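Local coordinates for protein transcriptional regulator KdgR (Pseudomonas aeruginosa, PDB 5Y6I) that probably binds DNA as a transcription regulator of the IclR family, in which a helix-turn-helix domain is joined to a C-terminal effector-binding domain, at the interface of chains A and B. Coordinates in Å, arbitrary orientation; residue numbers count along the deposited sequence, not the author numbering. Chains: chain A/B, Transcriptional regulator KdgR.

The interface of chains A and B. Residues chain A 81, 85, 88, 220; chain B 84, 87-88, 91, 123-125.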
loop_
_atom_site.group_PDB
_atom_site.type_symbol
_atom_site.label_atom_id
_atom_site.label_comp_id
_atom_site.label_asym_id
_atom_site.label_seq_id
_atom_site.Cartn_x
_atom_site.Cartn_y
_atom_site.Cartn_z
ATOM N N LEU A 81 -0.841 1.270 14.001
ATOM C CA LEU A 81 -1.293 1.824 12.734
ATOM C C LEU A 81 -0.259 2.776 12.140
ATOM O O LEU A 81 -0.027 2.770 10.929
ATOM C CB LEU A 81 -2.635 2.541 12.937
ATOM C CG LEU A 81 -3.177 3.374 11.772
ATOM C CD1 LEU A 81 -3.321 2.526 10.528
ATOM C CD2 LEU A 81 -4.505 4.039 12.139
ATOM N N LEU A 85 1.464 2.435 8.524
ATOM C CA LEU A 85 1.253 3.379 7.428
ATOM C C LEU A 85 2.564 3.973 6.936
ATOM O O LEU A 85 2.656 4.389 5.771
ATOM C CB LEU A 85 0.310 4.510 7.843
ATOM C CG LEU A 85 -1.142 4.196 8.224
ATOM C CD1 LEU A 85 -1.820 5.476 8.702
ATOM C CD2 LEU A 85 -1.931 3.556 7.086
ATOM N N LEU A 88 3.730 1.226 4.574
ATOM C CA LEU A 88 2.985 1.239 3.316
ATOM C C LEU A 88 3.334 2.460 2.463
ATOM O O LEU A 88 3.324 2.388 1.230
ATOM C CB LEU A 88 1.483 1.181 3.613
ATOM C CG LEU A 88 1.006 -0.111 4.293
ATOM C CD1 LEU A 88 -0.252 0.142 5.068
ATOM C CD2 LEU A 88 0.744 -1.206 3.272
ATOM N N ARG A 220 -1.278 -4.518 -0.662
ATOM C CA ARG A 220 -2.730 -4.469 -0.791
ATOM C C ARG A 220 -3.241 -5.318 -1.945
ATOM O O ARG A 220 -4.444 -5.311 -2.216
ATOM C CB ARG A 220 -3.202 -3.018 -0.929
ATOM C CG ARG A 220 -2.414 -2.051 -0.044
ATOM C CD ARG A 220 -3.128 -0.743 0.082
ATOM N NE ARG A 220 -4.508 -1.034 0.380
ATOM C CZ ARG A 220 -5.143 -0.633 1.475
ATOM N NH1 ARG A 220 -4.534 0.136 2.373
ATOM N NH2 ARG A 220 -6.404 -0.980 1.648
ATOM N N GLY B 84 0.237 -2.677 9.566
ATOM C CA GLY B 84 -0.530 -1.582 9.002
ATOM C C GLY B 84 -1.868 -2.060 8.467
ATOM O O GLY B 84 -2.910 -1.444 8.711
ATOM N N ALA B 87 -4.253 -3.374 11.329
ATOM C CA ALA B 87 -4.806 -2.192 11.996
ATOM C C ALA B 87 -5.953 -1.591 11.203
ATOM O O ALA B 87 -6.946 -1.128 11.777
ATOM C CB ALA B 87 -3.734 -1.128 12.198
ATOM N N LEU B 88 -5.833 -1.574 9.879
ATOM C CA LEU B 88 -6.897 -0.973 9.090
ATOM C C LEU B 88 -8.091 -1.905 8.970
ATOM O O LEU B 88 -9.231 -1.444 8.988
ATOM C CB LEU B 88 -6.376 -0.586 7.714
ATOM C CG LEU B 88 -5.278 0.466 7.736
ATOM C CD1 LEU B 88 -4.512 0.430 6.399
ATOM C CD2 LEU B 88 -5.879 1.810 7.994
ATOM N N MET B 91 -10.282 -1.565 12.063
ATOM C CA MET B 91 -11.190 -0.429 12.179
ATOM C C MET B 91 -12.179 -0.379 11.024
ATOM O O MET B 91 -12.785 0.667 10.769
ATOM C CB MET B 91 -10.418 0.887 12.309
ATOM C CG MET B 91 -9.611 1.295 11.115
ATOM S SD MET B 91 -8.746 2.843 11.437
ATOM C CE MET B 91 -7.572 2.278 12.658
ATOM N N THR B 123 -5.780 11.771 8.963
ATOM C CA THR B 123 -4.611 10.978 8.598
ATOM C C THR B 123 -4.970 10.058 7.435
ATOM O O THR B 123 -5.921 9.266 7.533
ATOM C CB THR B 123 -4.125 10.151 9.783
ATOM O OG1 THR B 123 -4.057 10.972 10.962
ATOM C CG2 THR B 123 -2.782 9.554 9.480
ATOM N N VAL B 124 -4.212 10.149 6.343
ATOM C CA VAL B 124 -4.549 9.429 5.121
ATOM C C VAL B 124 -4.024 8.007 5.199
ATOM O O VAL B 124 -2.842 7.773 5.484
ATOM C CB VAL B 124 -4.027 10.162 3.875
ATOM C CG1 VAL B 124 -2.594 10.427 4.021
ATOM C CG2 VAL B 124 -4.228 9.294 2.641
ATOM N N VAL B 125 -4.914 7.054 4.929
ATOM C CA VAL B 125 -4.633 5.637 5.116
ATOM C C VAL B 125 -4.596 4.851 3.808
ATOM O O VAL B 125 -4.232 3.665 3.837
ATOM C CB VAL B 125 -5.645 4.998 6.092
ATOM C CG1 VAL B 125 -5.675 5.780 7.391
ATOM C CG2 VAL B 125 -7.060 4.981 5.485
#
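A:Leu81 and B:Leu88 meet branch to branch where the linker helices of the two chains pack together, CD1 of A:Leu81 lying 3.7 Å from CD2 of B:Leu88 with the two side chains at about a right angle. CG of A:Leu81 is anti to its backbone N (chi1 171°), which carries the fork towards chain B, where chi2 (57°) sends CD1 to B:Leu88 and CD2 to B:Met91. That second branch touches the terminal methyl CE of B:Met91 at 3.6 Å, the thioether chain also running roughly perpendicular to the leucine. Nearer the helix backbone, the methyl CB of B:Ala87 rests against A:Leu81 CA at 3.9 Å.

One turn further on, A:Leu85 turns towards strand 121-128 of chain B, its side chain oblique to that of B:Val125. Its CD2 reaches the backbone of B:Val125, 3.9 Å from CA, while CD1 lies 4.1 Å from the valine methyl CG1. B:Leu88 flanks the same CD2 methyl, its CD1 4.1 Å from A:Leu85 CD2. No polar bond crosses this patch: the guanidinium NH1 of A:Arg220 stays 3.8 Å from the carbonyl O of B:Val125, so cohesion here rests on apolar contact.

Helix 78-88 of chain A thus packs into the corner formed by helix 78-89 and strand 121-128 of chain B, in the linker-helix region that in IclR-type regulators connects the helix-turn-helix and C-terminal domains, with A:Arg220 contributed by a loop between strands 209-217 and 223-232. The contact is likely part of an IclR-type dimer interface, here not exactly two-fold.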